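Local structure of purine nucleoside phosphorylase (Bacillus licheniformis, 6DZD) at residues W80-Q85 / R269-I274; D199-L204 / K211-I216; I159-V164 / V234-P239; N2-F7 / S13-E18; Y117-N122 / R169-N174. The protein probably catalyses the phosphorolysis of adenosine, inosine and S-methyl-5'-thioadenosine, and may also deaminate adenosine. One frame throughout, in Å; residues are numbered along the deposited sequence.

Contact 1 (W80-Q85 / R269-I274); sequences WVFADQ and RMMSFI
The indole of W80 turns the CZ3 and CH2 corner of its six-membered ring towards strand 270-274, where two apolar groups reach it at a slant. M271 CE lies 3.4 Å from W80 CZ3, and F273 CB approaches the same W80 CZ3 at 3.7 Å. The second flat group is the F82 ring, whose CZ is 4.1 Å from M271 SD. That sulfur stands 5.2 Å from the F82 centroid and 71° off the ring normal, the geometry of a Met-aromatic contact. M271 can serve both rings because its chain is extended through chi2 and chi3: SD stops beside F82 while CE goes on to W80, the M271 side chain running at about a right angle to those of W80 and F82. The polar end of the indole, NE1, is hydrogen-bonded to T75. No hydrogen bond joins the two segments, as expected from axes 9.2 Å apart with N-to-C directions at 135°. Strand 124-129 lies between them in the mixed sheet, so the side chains meet across it; from this strand F124 brings a ring only slightly inclined to that of W80, and A126 touches F82. R66 of helix 59-72 makes a cation-pi contact with F82, while S272 and I274 pack on strand 144-150 of the second sheet.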
# COMPACT_ATOMS: atom_id res chain seq x y z
N TRP A 80 7.44 -11.57 9.52
CA TRP A 80 6.70 -10.83 8.52
C TRP A 80 5.42 -11.57 8.14
O TRP A 80 5.33 -12.80 8.24
CB TRP A 80 7.56 -10.58 7.28
CG TRP A 80 8.66 -9.61 7.50
CD1 TRP A 80 9.69 -9.73 8.40
CD2 TRP A 80 8.85 -8.37 6.82
NE1 TRP A 80 10.50 -8.63 8.32
CE2 TRP A 80 10.01 -7.78 7.36
CE3 TRP A 80 8.15 -7.69 5.82
CZ2 TRP A 80 10.49 -6.54 6.92
CZ3 TRP A 80 8.64 -6.46 5.38
CH2 TRP A 80 9.80 -5.90 5.93
N VAL A 81 4.41 -10.81 7.69
CA VAL A 81 3.12 -11.37 7.29
C VAL A 81 2.69 -10.75 5.96
O VAL A 81 2.65 -9.52 5.83
CB VAL A 81 2.04 -11.13 8.35
CG1 VAL A 81 0.75 -11.72 7.88
CG2 VAL A 81 2.47 -11.72 9.69
N PHE A 82 2.32 -11.61 5.01
CA PHE A 82 1.97 -11.22 3.65
C PHE A 82 0.54 -11.65 3.34
O PHE A 82 -0.04 -12.50 4.02
CB PHE A 82 2.97 -11.84 2.63
CG PHE A 82 4.31 -11.16 2.61
CD1 PHE A 82 5.17 -11.24 3.71
CD2 PHE A 82 4.73 -10.45 1.51
CE1 PHE A 82 6.40 -10.60 3.70
CE2 PHE A 82 5.96 -9.82 1.49
CZ PHE A 82 6.80 -9.90 2.58
N ALA A 83 -0.04 -11.05 2.29
CA ALA A 83 -1.43 -11.29 1.93
C ALA A 83 -1.56 -11.79 0.51
O ALA A 83 -0.79 -11.41 -0.38
CB ALA A 83 -2.28 -10.02 2.06
N ASP A 84 -2.52 -12.70 0.32
CA ASP A 84 -3.00 -13.10 -0.99
C ASP A 84 -3.97 -12.01 -1.43
O ASP A 84 -5.14 -12.03 -1.06
CB ASP A 84 -3.66 -14.47 -0.91
CG ASP A 84 -4.61 -14.74 -2.04
OD1 ASP A 84 -4.15 -14.80 -3.21
OD2 ASP A 84 -5.82 -14.89 -1.76
N GLN A 85 -3.48 -11.05 -2.21
CA GLN A 85 -4.24 -9.83 -2.45
C GLN A 85 -5.20 -10.03 -3.61
O GLN A 85 -4.76 -10.26 -4.75
CB GLN A 85 -3.29 -8.67 -2.68
CG GLN A 85 -2.50 -8.24 -1.43
CD GLN A 85 -1.30 -7.39 -1.77
OE1 GLN A 85 -0.19 -7.65 -1.32
NE2 GLN A 85 -1.52 -6.36 -2.59
N ARG A 269 6.88 -6.02 -8.31
CA ARG A 269 6.06 -5.34 -7.33
C ARG A 269 6.96 -4.80 -6.24
O ARG A 269 7.84 -5.53 -5.75
CB ARG A 269 5.01 -6.25 -6.67
CG ARG A 269 4.05 -6.95 -7.61
CD ARG A 269 3.00 -5.99 -8.10
NE ARG A 269 2.05 -6.64 -9.00
CZ ARG A 269 2.29 -6.93 -10.27
NH1 ARG A 269 3.47 -6.63 -10.82
NH2 ARG A 269 1.35 -7.51 -11.01
N MET A 270 6.77 -3.54 -5.88
CA MET A 270 7.32 -3.02 -4.65
C MET A 270 6.48 -3.53 -3.48
O MET A 270 5.45 -4.19 -3.66
CB MET A 270 7.36 -1.49 -4.67
CG MET A 270 8.15 -0.91 -5.81
SD MET A 270 7.25 -0.78 -7.38
CE MET A 270 5.86 0.26 -6.90
N MET A 271 6.91 -3.23 -2.26
CA MET A 271 6.07 -3.56 -1.12
C MET A 271 6.06 -2.42 -0.10
O MET A 271 7.06 -1.70 0.05
CB MET A 271 6.51 -4.88 -0.45
CG MET A 271 7.82 -4.80 0.24
SD MET A 271 8.24 -6.38 0.94
CE MET A 271 9.54 -5.97 2.10
N SER A 272 4.91 -2.22 0.53
CA SER A 272 4.83 -1.38 1.71
C SER A 272 4.94 -2.28 2.95
O SER A 272 4.54 -3.45 2.93
CB SER A 272 3.54 -0.56 1.73
OG SER A 272 2.40 -1.34 2.00
N PHE A 273 5.50 -1.73 4.01
CA PHE A 273 5.72 -2.47 5.24
C PHE A 273 5.56 -1.54 6.43
O PHE A 273 5.88 -0.35 6.35
CB PHE A 273 7.12 -3.11 5.27
CG PHE A 273 8.21 -2.12 5.07
CD1 PHE A 273 8.73 -1.41 6.14
CD2 PHE A 273 8.66 -1.85 3.80
CE1 PHE A 273 9.70 -0.48 5.95
CE2 PHE A 273 9.64 -0.92 3.59
CZ PHE A 273 10.17 -0.24 4.66
N ILE A 274 5.06 -2.09 7.53
CA ILE A 274 4.94 -1.33 8.77
C ILE A 274 4.98 -2.31 9.93
O ILE A 274 4.59 -3.47 9.80
CB ILE A 274 3.66 -0.45 8.79
CG1 ILE A 274 3.78 0.64 9.85
CG2 ILE A 274 2.41 -1.32 9.01
CD1 ILE A 274 2.62 1.61 9.88

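Contact 2 (D199-L204 / K211-I216); sequences DKIRNL and KAFLTI. With K (potassium ion), chain D.
F213, in the outermost strand of a small three-stranded antiparallel sheet, packs against I201 and R202 near the end of helix 195-201, where a type I turn spans I201 to L204. The turn is closed by the bond from L204 N to I201 O, 2.9 Å. The phenyl ring is touched from two directions. I201 CG2 comes to 4.1 Å from F213 CE2, the two side chains sliding past each other in opposite directions. R202 lies across the far end of the ring, its NH1 4.1 Å from F213 CZ, and the guanidinium and phenyl planes are 81° apart, so the groups are not stacked in parallel. A long salt bridge, R202 NE to D199 OD1 at 3.6 Å, ties the arginine back to D199, three residues earlier, the carboxylate oxygen lying at the guanidinium edge and in its plane. The backbone of F213 has a separate task: its O binds the potassium ion at 2.6 Å, together with D210 O. Strand 220-223 runs beside strand 213-215 and sends L223 against F213. Helix 152-157 meets I201 through T155 and A156, and V228 of helix 225-236 touches both L204 and A212.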
# COMPACT_ATOMS: atom_id res chain seq x y z
N ASP A 199 -18.48 4.57 -12.60
CA ASP A 199 -19.78 4.35 -11.97
C ASP A 199 -19.61 3.82 -10.55
O ASP A 199 -20.40 4.16 -9.66
CB ASP A 199 -20.63 3.40 -12.81
CG ASP A 199 -21.22 4.08 -14.04
OD1 ASP A 199 -21.17 5.32 -14.14
OD2 ASP A 199 -21.73 3.35 -14.92
N LYS A 200 -18.62 2.96 -10.33
CA LYS A 200 -18.43 2.40 -9.00
C LYS A 200 -17.78 3.41 -8.06
O LYS A 200 -18.13 3.47 -6.87
CB LYS A 200 -17.58 1.13 -9.10
CG LYS A 200 -18.36 -0.16 -9.34
CD LYS A 200 -17.43 -1.33 -9.63
CE LYS A 200 -18.00 -2.62 -9.08
NZ LYS A 200 -19.38 -2.83 -9.60
N ILE A 201 -16.88 4.25 -8.57
CA ILE A 201 -16.30 5.32 -7.77
C ILE A 201 -17.38 6.33 -7.35
O ILE A 201 -17.52 6.67 -6.17
CB ILE A 201 -15.17 6.00 -8.55
CG1 ILE A 201 -14.01 5.02 -8.83
CG2 ILE A 201 -14.69 7.24 -7.83
CD1 ILE A 201 -13.22 4.56 -7.60
N ARG A 202 -18.15 6.83 -8.32
CA ARG A 202 -19.13 7.86 -8.01
C ARG A 202 -20.23 7.35 -7.08
O ARG A 202 -21.06 8.15 -6.63
CB ARG A 202 -19.68 8.44 -9.31
CG ARG A 202 -21.02 7.92 -9.74
CD ARG A 202 -21.57 8.74 -10.88
NE ARG A 202 -21.03 8.36 -12.19
CZ ARG A 202 -20.47 9.21 -13.05
NH1 ARG A 202 -20.37 10.50 -12.74
NH2 ARG A 202 -20.02 8.78 -14.23
N ASN A 203 -20.26 6.05 -6.77
CA ASN A 203 -21.20 5.47 -5.82
C ASN A 203 -20.64 5.36 -4.42
O ASN A 203 -21.27 4.76 -3.55
CB ASN A 203 -21.66 4.10 -6.29
CG ASN A 203 -23.04 4.14 -6.93
OD1 ASN A 203 -23.81 5.11 -6.74
ND2 ASN A 203 -23.38 3.09 -7.68
N LEU A 204 -19.46 5.93 -4.19
CA LEU A 204 -18.90 5.97 -2.85
C LEU A 204 -19.71 6.94 -1.99
O LEU A 204 -20.31 7.89 -2.52
CB LEU A 204 -17.43 6.41 -2.89
CG LEU A 204 -16.42 5.28 -3.13
CD1 LEU A 204 -15.16 5.78 -3.80
CD2 LEU A 204 -16.07 4.56 -1.83
N LYS A 211 -14.73 15.29 -7.67
CA LYS A 211 -13.54 16.11 -7.56
C LYS A 211 -12.28 15.36 -8.01
O LYS A 211 -11.30 16.00 -8.38
CB LYS A 211 -13.36 16.61 -6.12
CG LYS A 211 -14.35 17.67 -5.71
CD LYS A 211 -13.96 18.30 -4.39
N ALA A 212 -12.32 14.02 -8.04
CA ALA A 212 -11.12 13.24 -8.32
C ALA A 212 -11.05 12.69 -9.74
O ALA A 212 -10.12 11.94 -10.05
CB ALA A 212 -10.99 12.09 -7.33
N PHE A 213 -12.04 12.97 -10.58
CA PHE A 213 -11.99 12.48 -11.95
C PHE A 213 -12.55 13.54 -12.89
O PHE A 213 -13.37 14.37 -12.49
CB PHE A 213 -12.73 11.15 -12.12
CG PHE A 213 -14.16 11.15 -11.64
CD1 PHE A 213 -15.17 11.70 -12.41
CD2 PHE A 213 -14.50 10.56 -10.42
CE1 PHE A 213 -16.49 11.69 -11.97
CE2 PHE A 213 -15.81 10.54 -9.99
CZ PHE A 213 -16.80 11.11 -10.76
N LEU A 214 -12.09 13.50 -14.14
CA LEU A 214 -12.64 14.34 -15.19
C LEU A 214 -12.90 13.47 -16.41
O LEU A 214 -12.52 12.29 -16.46
CB LEU A 214 -11.72 15.52 -15.55
CG LEU A 214 -10.33 15.22 -16.15
CD1 LEU A 214 -10.34 15.06 -17.69
CD2 LEU A 214 -9.37 16.34 -15.72
N THR A 215 -13.55 14.08 -17.40
CA THR A 215 -13.91 13.45 -18.67
C THR A 215 -13.00 13.98 -19.77
O THR A 215 -13.00 15.18 -20.05
CB THR A 215 -15.38 13.73 -19.02
OG1 THR A 215 -16.26 13.15 -18.05
CG2 THR A 215 -15.72 13.19 -20.41
N ILE A 216 -12.20 13.09 -20.36
CA ILE A 216 -11.45 13.46 -21.56
C ILE A 216 -12.39 13.51 -22.76
O ILE A 216 -12.54 14.54 -23.45
CB ILE A 216 -10.29 12.48 -21.78
CG1 ILE A 216 -9.39 12.47 -20.53
CG2 ILE A 216 -9.52 12.84 -23.03
CD1 ILE A 216 -8.53 11.24 -20.36
K K D . -15.07 16.33 -12.39

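Contact 3 (I159-V164 / V234-P239); sequences IAASMV and VHAGIP
The methyl of A236 points into the surface of helix 159-169 between A161 and V164, one turn apart, and the other side chains are arranged round it. On one side A161 CB and A236 CB face each other at 4.2 Å; on the other V164 CB is 3.6 Å from A236 CB. With only methyls interposed, the backbones come close, A161 CA and A236 CA being 5.4 Å apart. V164 divides its two branches between two partners. CG1, anti to the backbone N (chi1 176°), also lies 3.6 Å from the carbonyl oxygen A236 O, whereas V164 CG2 turns to I238 and meets its CD1 at 3.7 Å. These two branched side chains slant across one another, the outer end of I238 reaching in from beyond the helix end. No hydrogen bond passes between the segments; the fit is apolar, and L233 adds to it by touching A160, V164 and I238. G237 makes the turn that brings I238 here: with phi at 120° a side chain would run into the carbonyl before it, so glycine suits the position, and G237 N bonds to V234 O at 3.1 Å. The positive phi and the paired backbone bonds to the final helical turn identify a Schellman motif at the end of helix 225-236, and the apolar contact of I238 with L233 is the hydrophobic pairing that characteristically accompanies it.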
# COMPACT_ATOMS: atom_id res chain seq x y z
N ILE A 159 -11.98 0.34 1.13
CA ILE A 159 -11.16 -0.42 2.07
C ILE A 159 -10.42 0.52 3.03
O ILE A 159 -10.16 0.15 4.18
CB ILE A 159 -10.18 -1.33 1.31
CG1 ILE A 159 -9.49 -2.29 2.28
CG2 ILE A 159 -9.16 -0.50 0.59
CD1 ILE A 159 -8.42 -3.18 1.62
N ALA A 160 -10.08 1.74 2.58
CA ALA A 160 -9.40 2.68 3.47
C ALA A 160 -10.31 3.16 4.60
O ALA A 160 -9.87 3.31 5.74
CB ALA A 160 -8.85 3.86 2.67
N ALA A 161 -11.60 3.39 4.30
CA ALA A 161 -12.50 3.82 5.36
C ALA A 161 -12.82 2.69 6.32
O ALA A 161 -13.09 2.94 7.50
CB ALA A 161 -13.78 4.39 4.76
N SER A 162 -12.78 1.44 5.84
CA SER A 162 -13.02 0.31 6.73
C SER A 162 -11.91 0.16 7.75
O SER A 162 -12.16 -0.23 8.90
CB SER A 162 -13.15 -0.98 5.92
OG SER A 162 -14.38 -1.04 5.23
N MET A 163 -10.68 0.47 7.38
CA MET A 163 -9.61 0.42 8.36
C MET A 163 -9.91 1.36 9.51
O MET A 163 -9.74 0.98 10.68
CB MET A 163 -8.27 0.77 7.73
CG MET A 163 -7.14 0.53 8.70
SD MET A 163 -6.88 -1.23 8.99
CE MET A 163 -6.03 -1.69 7.46
N VAL A 164 -10.35 2.58 9.20
CA VAL A 164 -10.64 3.56 10.24
C VAL A 164 -11.87 3.13 11.04
O VAL A 164 -11.90 3.27 12.27
CB VAL A 164 -10.83 4.96 9.62
CG1 VAL A 164 -11.23 5.94 10.69
CG2 VAL A 164 -9.57 5.40 8.91
N VAL A 234 -10.76 11.30 5.28
CA VAL A 234 -11.37 12.47 5.92
C VAL A 234 -12.83 12.19 6.25
O VAL A 234 -13.33 12.55 7.32
CB VAL A 234 -11.24 13.70 5.00
CG1 VAL A 234 -11.92 14.91 5.64
CG2 VAL A 234 -9.78 14.00 4.68
N HIS A 235 -13.53 11.54 5.32
CA HIS A 235 -14.88 11.08 5.57
C HIS A 235 -14.91 10.16 6.78
O HIS A 235 -15.80 10.26 7.63
CB HIS A 235 -15.41 10.38 4.33
CG HIS A 235 -16.80 9.84 4.46
ND1 HIS A 235 -17.92 10.63 4.36
CD2 HIS A 235 -17.24 8.57 4.62
CE1 HIS A 235 -19.00 9.88 4.49
NE2 HIS A 235 -18.61 8.63 4.64
N ALA A 236 -13.91 9.29 6.90
CA ALA A 236 -13.92 8.33 7.99
C ALA A 236 -13.64 8.98 9.34
O ALA A 236 -13.87 8.34 10.37
CB ALA A 236 -12.91 7.23 7.72
N GLY A 237 -13.14 10.21 9.37
CA GLY A 237 -12.89 10.88 10.63
C GLY A 237 -11.45 11.25 10.84
O GLY A 237 -11.11 11.81 11.90
N ILE A 238 -10.56 10.95 9.92
CA ILE A 238 -9.18 11.38 10.11
C ILE A 238 -9.08 12.85 9.73
O ILE A 238 -9.54 13.23 8.64
CB ILE A 238 -8.23 10.53 9.27
CG1 ILE A 238 -8.25 9.08 9.75
CG2 ILE A 238 -6.85 11.07 9.36
CD1 ILE A 238 -7.23 8.22 9.06
N PRO A 239 -8.48 13.70 10.57
CA PRO A 239 -8.33 15.11 10.19
C PRO A 239 -7.37 15.24 9.01
O PRO A 239 -6.36 14.54 8.93
CB PRO A 239 -7.76 15.78 11.45
CG PRO A 239 -7.57 14.73 12.45
CD PRO A 239 -7.87 13.38 11.87

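Contact 4 (N2-F7 / S13-E18); sequences NTYNPF and SMLLIE
F7 and I17 project from the same face of the sheet and lie side by side, pointing the same way, with I17 CG1 against F7 CE2 at 3.3 Å and I17 CD1 also touching the ring's outer end. The second interlock is made by L15: its CD2 methyl fills the hollow between Y4 and F7, set over one face of the Y4 ring, 4.2 Å from Y4 CG, and 4.0 Å from F7 CB. The shape of that hollow comes from the chain itself. A cis peptide before P6 folds residues 4 to 7 into a type VI turn, closed by F7 N to Y4 O at 2.7 Å, and Y4 O lies at the edge of the F7 ring in its plane. Between the backbones, F7 CA approaches L16 O at 3.3 Å with 134° at the hydrogen, a CA-H...O contact. P6 and F7 together with I17 bear on V181 of strand 179-182, in the other large sheet. Replacing F7 by an alanine would probably open a gap beside I17 and V181 and deprive I17 CG1 and CD1 of the ring they lie along. The F7-I17 pair is antiparallel and non-hydrogen-bonded, with CA atoms 4.5 Å apart; the backbone bonding of R8 with L16 follows it. This is the open end of a beta hairpin, strands 7-10 and 14-17, whose first strand forms one border of its sheet.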
# COMPACT_ATOMS: atom_id res chain seq x y z
N ASN A 2 9.58 15.34 -8.02
CA ASN A 2 9.01 15.94 -6.81
C ASN A 2 9.56 15.28 -5.54
O ASN A 2 10.06 14.15 -5.58
CB ASN A 2 7.49 15.87 -6.85
CG ASN A 2 6.95 14.57 -7.51
OD1 ASN A 2 6.96 13.49 -6.92
ND2 ASN A 2 6.50 14.69 -8.77
N THR A 3 9.41 15.99 -4.41
CA THR A 3 9.99 15.58 -3.13
C THR A 3 9.57 14.15 -2.80
O THR A 3 8.54 13.67 -3.27
CB THR A 3 9.57 16.54 -2.02
N TYR A 4 10.39 13.45 -2.02
CA TYR A 4 9.96 12.17 -1.49
C TYR A 4 9.06 12.32 -0.29
O TYR A 4 8.47 11.33 0.14
CB TYR A 4 11.16 11.32 -1.09
CG TYR A 4 12.15 11.10 -2.20
CD1 TYR A 4 11.74 10.82 -3.49
CD2 TYR A 4 13.51 11.16 -1.94
CE1 TYR A 4 12.66 10.61 -4.49
CE2 TYR A 4 14.42 10.95 -2.92
CZ TYR A 4 14.00 10.68 -4.19
OH TYR A 4 14.95 10.48 -5.17
N ASN A 5 8.96 13.54 0.26
CA ASN A 5 8.23 13.76 1.49
C ASN A 5 6.84 13.18 1.38
O ASN A 5 6.16 13.42 0.38
CB ASN A 5 8.13 15.25 1.80
CG ASN A 5 8.23 15.53 3.27
OD1 ASN A 5 7.33 16.13 3.88
ND2 ASN A 5 9.34 15.08 3.88
N PRO A 6 6.36 12.44 2.38
CA PRO A 6 6.86 12.16 3.73
C PRO A 6 7.88 11.01 3.84
O PRO A 6 8.18 10.56 4.95
CB PRO A 6 5.59 11.81 4.49
CG PRO A 6 4.65 11.25 3.41
CD PRO A 6 5.23 11.55 2.05
N PHE A 7 8.39 10.55 2.71
CA PHE A 7 9.37 9.48 2.70
C PHE A 7 10.79 10.04 2.63
O PHE A 7 11.02 11.15 2.17
CB PHE A 7 9.12 8.53 1.51
CG PHE A 7 7.80 7.80 1.57
CD1 PHE A 7 6.66 8.36 1.02
CD2 PHE A 7 7.69 6.58 2.21
CE1 PHE A 7 5.42 7.69 1.09
CE2 PHE A 7 6.47 5.91 2.28
CZ PHE A 7 5.33 6.47 1.72
N SER A 13 17.40 0.73 -2.03
CA SER A 13 16.21 -0.09 -1.95
C SER A 13 15.05 0.50 -1.14
O SER A 13 13.92 0.08 -1.36
CB SER A 13 16.59 -1.47 -1.38
OG SER A 13 17.43 -2.19 -2.29
N MET A 14 15.27 1.46 -0.24
CA MET A 14 14.26 1.78 0.76
C MET A 14 13.81 3.23 0.71
O MET A 14 14.62 4.15 0.63
CB MET A 14 14.77 1.51 2.17
CG MET A 14 15.49 0.19 2.37
SD MET A 14 14.26 -1.11 2.41
CE MET A 14 13.54 -0.76 4.02
N LEU A 15 12.49 3.42 0.82
CA LEU A 15 11.90 4.71 1.15
C LEU A 15 11.28 4.59 2.54
O LEU A 15 10.43 3.71 2.75
CB LEU A 15 10.85 5.12 0.12
CG LEU A 15 11.39 5.66 -1.19
CD1 LEU A 15 10.34 5.54 -2.27
CD2 LEU A 15 11.82 7.09 -0.99
N LEU A 16 11.65 5.48 3.45
CA LEU A 16 11.26 5.36 4.86
C LEU A 16 10.44 6.56 5.31
O LEU A 16 10.84 7.70 5.09
CB LEU A 16 12.49 5.23 5.75
CG LEU A 16 13.25 3.90 5.62
CD1 LEU A 16 14.52 3.91 6.43
CD2 LEU A 16 12.33 2.72 6.03
N ILE A 17 9.33 6.29 5.99
CA ILE A 17 8.51 7.34 6.59
C ILE A 17 9.19 7.86 7.86
O ILE A 17 9.15 7.22 8.91
CB ILE A 17 7.09 6.85 6.87
CG1 ILE A 17 6.41 6.53 5.54
CG2 ILE A 17 6.30 7.91 7.60
CD1 ILE A 17 5.26 5.54 5.60
N GLU A 18 9.76 9.06 7.77
CA GLU A 18 10.66 9.54 8.81
C GLU A 18 9.93 9.83 10.11
O GLU A 18 10.28 9.30 11.17
CB GLU A 18 11.43 10.76 8.33
CG GLU A 18 12.74 10.93 9.04
CD GLU A 18 13.65 11.85 8.29
OE1 GLU A 18 13.25 12.31 7.20
OE2 GLU A 18 14.76 12.12 8.79

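Contact 5 (Y117-N122 / R169-N174); sequences YTDRPN and RREGSN
One hydrogen bond carries the polar part of the contact: Y117 OH donates to E171 OE1 over 2.6 Å. The two side chains come from opposite directions. The carboxylate oxygen sits at the edge of the phenol, near its plane, but the hydroxyl reaches OE1 from above the carboxylate plane, 45° out of it, the two planes being 72° apart. A bend in the glutamate chain (chi2 -66°) turns the acid group back towards the tyrosine. As for charge, E171 OE1 also forms a salt bridge with K93, so a donor and a cation share it. D119 OD2 stands 4.3 Å from E171 OE2, a like-charged pair that the nearby K93, which also touches D119, probably eases. Apolar contact is slight across the segments, E171 CG lying 3.9 Å from Y117 CE1, but W167 of helix 159-169 meets the Y117 ring edge-to-face. With a phenylalanine in place of Y117, E171 OE1 would probably lose its hydroxyl donor and the carboxylate be less firmly placed. The Y117-E171 hydrogen bond thus joins strand 115-118 to the connection between helix 159-169 and strand 179-182, just before G172 leaves the helical path with positive phi.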
# COMPACT_ATOMS: atom_id res chain seq x y z
N TYR A 117 -3.51 -4.96 9.92
CA TYR A 117 -3.14 -4.10 11.03
C TYR A 117 -2.87 -4.95 12.25
O TYR A 117 -3.35 -6.08 12.35
CB TYR A 117 -4.22 -3.06 11.31
CG TYR A 117 -5.40 -3.53 12.13
CD1 TYR A 117 -5.38 -3.42 13.51
CD2 TYR A 117 -6.55 -4.03 11.52
CE1 TYR A 117 -6.46 -3.81 14.28
CE2 TYR A 117 -7.64 -4.42 12.27
CZ TYR A 117 -7.59 -4.31 13.66
OH TYR A 117 -8.65 -4.71 14.44
N THR A 118 -2.12 -4.39 13.20
CA THR A 118 -1.74 -5.14 14.39
C THR A 118 -1.42 -4.18 15.52
O THR A 118 -1.19 -2.99 15.29
CB THR A 118 -0.54 -6.06 14.10
OG1 THR A 118 -0.41 -7.04 15.15
CG2 THR A 118 0.76 -5.25 14.02
N ASP A 119 -1.44 -4.70 16.75
CA ASP A 119 -0.94 -3.97 17.92
C ASP A 119 0.24 -4.68 18.58
O ASP A 119 0.68 -4.24 19.65
CB ASP A 119 -2.05 -3.69 18.95
CG ASP A 119 -2.75 -4.95 19.46
OD1 ASP A 119 -2.24 -6.07 19.27
OD2 ASP A 119 -3.85 -4.80 20.05
N ARG A 120 0.76 -5.78 17.99
CA ARG A 120 1.81 -6.60 18.56
C ARG A 120 3.19 -6.09 18.13
O ARG A 120 3.36 -5.58 17.02
CB ARG A 120 1.65 -8.06 18.11
CG ARG A 120 0.22 -8.50 18.03
CD ARG A 120 -0.35 -8.78 19.42
NE ARG A 120 -1.15 -10.01 19.44
CZ ARG A 120 -0.67 -11.19 19.81
NH1 ARG A 120 0.60 -11.28 20.21
NH2 ARG A 120 -1.44 -12.28 19.80
N PRO A 121 4.19 -6.24 18.99
CA PRO A 121 5.54 -5.75 18.64
C PRO A 121 6.31 -6.69 17.74
O PRO A 121 6.09 -7.91 17.73
CB PRO A 121 6.22 -5.65 20.01
CG PRO A 121 5.62 -6.80 20.78
CD PRO A 121 4.16 -6.85 20.33
N ASN A 122 7.23 -6.11 16.97
CA ASN A 122 8.17 -6.85 16.11
C ASN A 122 7.42 -7.74 15.13
O ASN A 122 7.83 -8.87 14.82
CB ASN A 122 9.17 -7.64 16.96
CG ASN A 122 9.85 -6.77 18.01
OD1 ASN A 122 10.59 -5.84 17.67
ND2 ASN A 122 9.58 -7.03 19.29
N ARG A 169 -14.28 1.03 15.84
CA ARG A 169 -15.31 0.18 16.43
C ARG A 169 -14.77 -1.04 17.16
O ARG A 169 -15.33 -1.44 18.18
CB ARG A 169 -16.31 -0.27 15.34
CG ARG A 169 -17.11 0.89 14.72
CD ARG A 169 -18.09 0.42 13.65
NE ARG A 169 -19.48 0.50 14.15
CZ ARG A 169 -20.31 1.53 13.94
NH1 ARG A 169 -19.92 2.60 13.24
NH2 ARG A 169 -21.52 1.49 14.45
N ARG A 170 -13.70 -1.66 16.68
CA ARG A 170 -13.15 -2.82 17.38
C ARG A 170 -12.05 -2.46 18.36
O ARG A 170 -11.90 -3.15 19.38
CB ARG A 170 -12.57 -3.85 16.41
CG ARG A 170 -13.51 -4.92 15.92
CD ARG A 170 -14.07 -4.57 14.55
NE ARG A 170 -14.20 -5.73 13.68
CZ ARG A 170 -14.98 -5.76 12.60
NH1 ARG A 170 -15.04 -6.86 11.85
NH2 ARG A 170 -15.72 -4.69 12.28
N GLU A 171 -11.30 -1.39 18.10
CA GLU A 171 -10.10 -1.10 18.88
C GLU A 171 -10.23 0.11 19.79
O GLU A 171 -9.32 0.34 20.59
CB GLU A 171 -8.90 -0.89 17.95
CG GLU A 171 -8.73 -1.97 16.90
CD GLU A 171 -8.37 -3.33 17.49
OE1 GLU A 171 -8.87 -4.36 17.01
OE2 GLU A 171 -7.57 -3.36 18.44
N GLY A 172 -11.33 0.85 19.72
CA GLY A 172 -11.48 2.01 20.58
C GLY A 172 -10.63 3.20 20.19
O GLY A 172 -10.35 4.05 21.03
N SER A 173 -10.24 3.30 18.92
CA SER A 173 -9.49 4.47 18.50
C SER A 173 -10.39 5.70 18.51
O SER A 173 -11.60 5.64 18.25
CB SER A 173 -8.89 4.30 17.09
OG SER A 173 -7.75 3.43 17.07
N ASN A 174 -9.80 6.82 18.87
CA ASN A 174 -10.36 8.11 18.54
C ASN A 174 -9.86 8.48 17.15
O ASN A 174 -8.64 8.49 16.92
CB ASN A 174 -9.93 9.15 19.56
CG ASN A 174 -10.47 10.54 19.26
OD1 ASN A 174 -11.01 10.82 18.19
ND2 ASN A 174 -10.28 11.44 20.23

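Contacts 1 and 4 reach the same mixed sheet and touch: F273 CZ lies 3.5 Å from M14 CE and 3.9 Å from L16 CD2. Contacts 3 and 5 meet through helix 159-169, where M163 SD is 3.8 Å from Y117 CD2, and their segments alternate along the chain. Contact 2 stands apart with the potassium ion; its centre is about 28 Å from that of contact 1, though only about 7 Å separate its nearest atoms from contact 3. The zinc ligands C249 and C252 lie about 11 and 12 Å from Y4 of contact 4, side chain to side chain. Q85 and I159 touch D114, which with H149 and C132 has a triad-like geometry, possibly part of an active site.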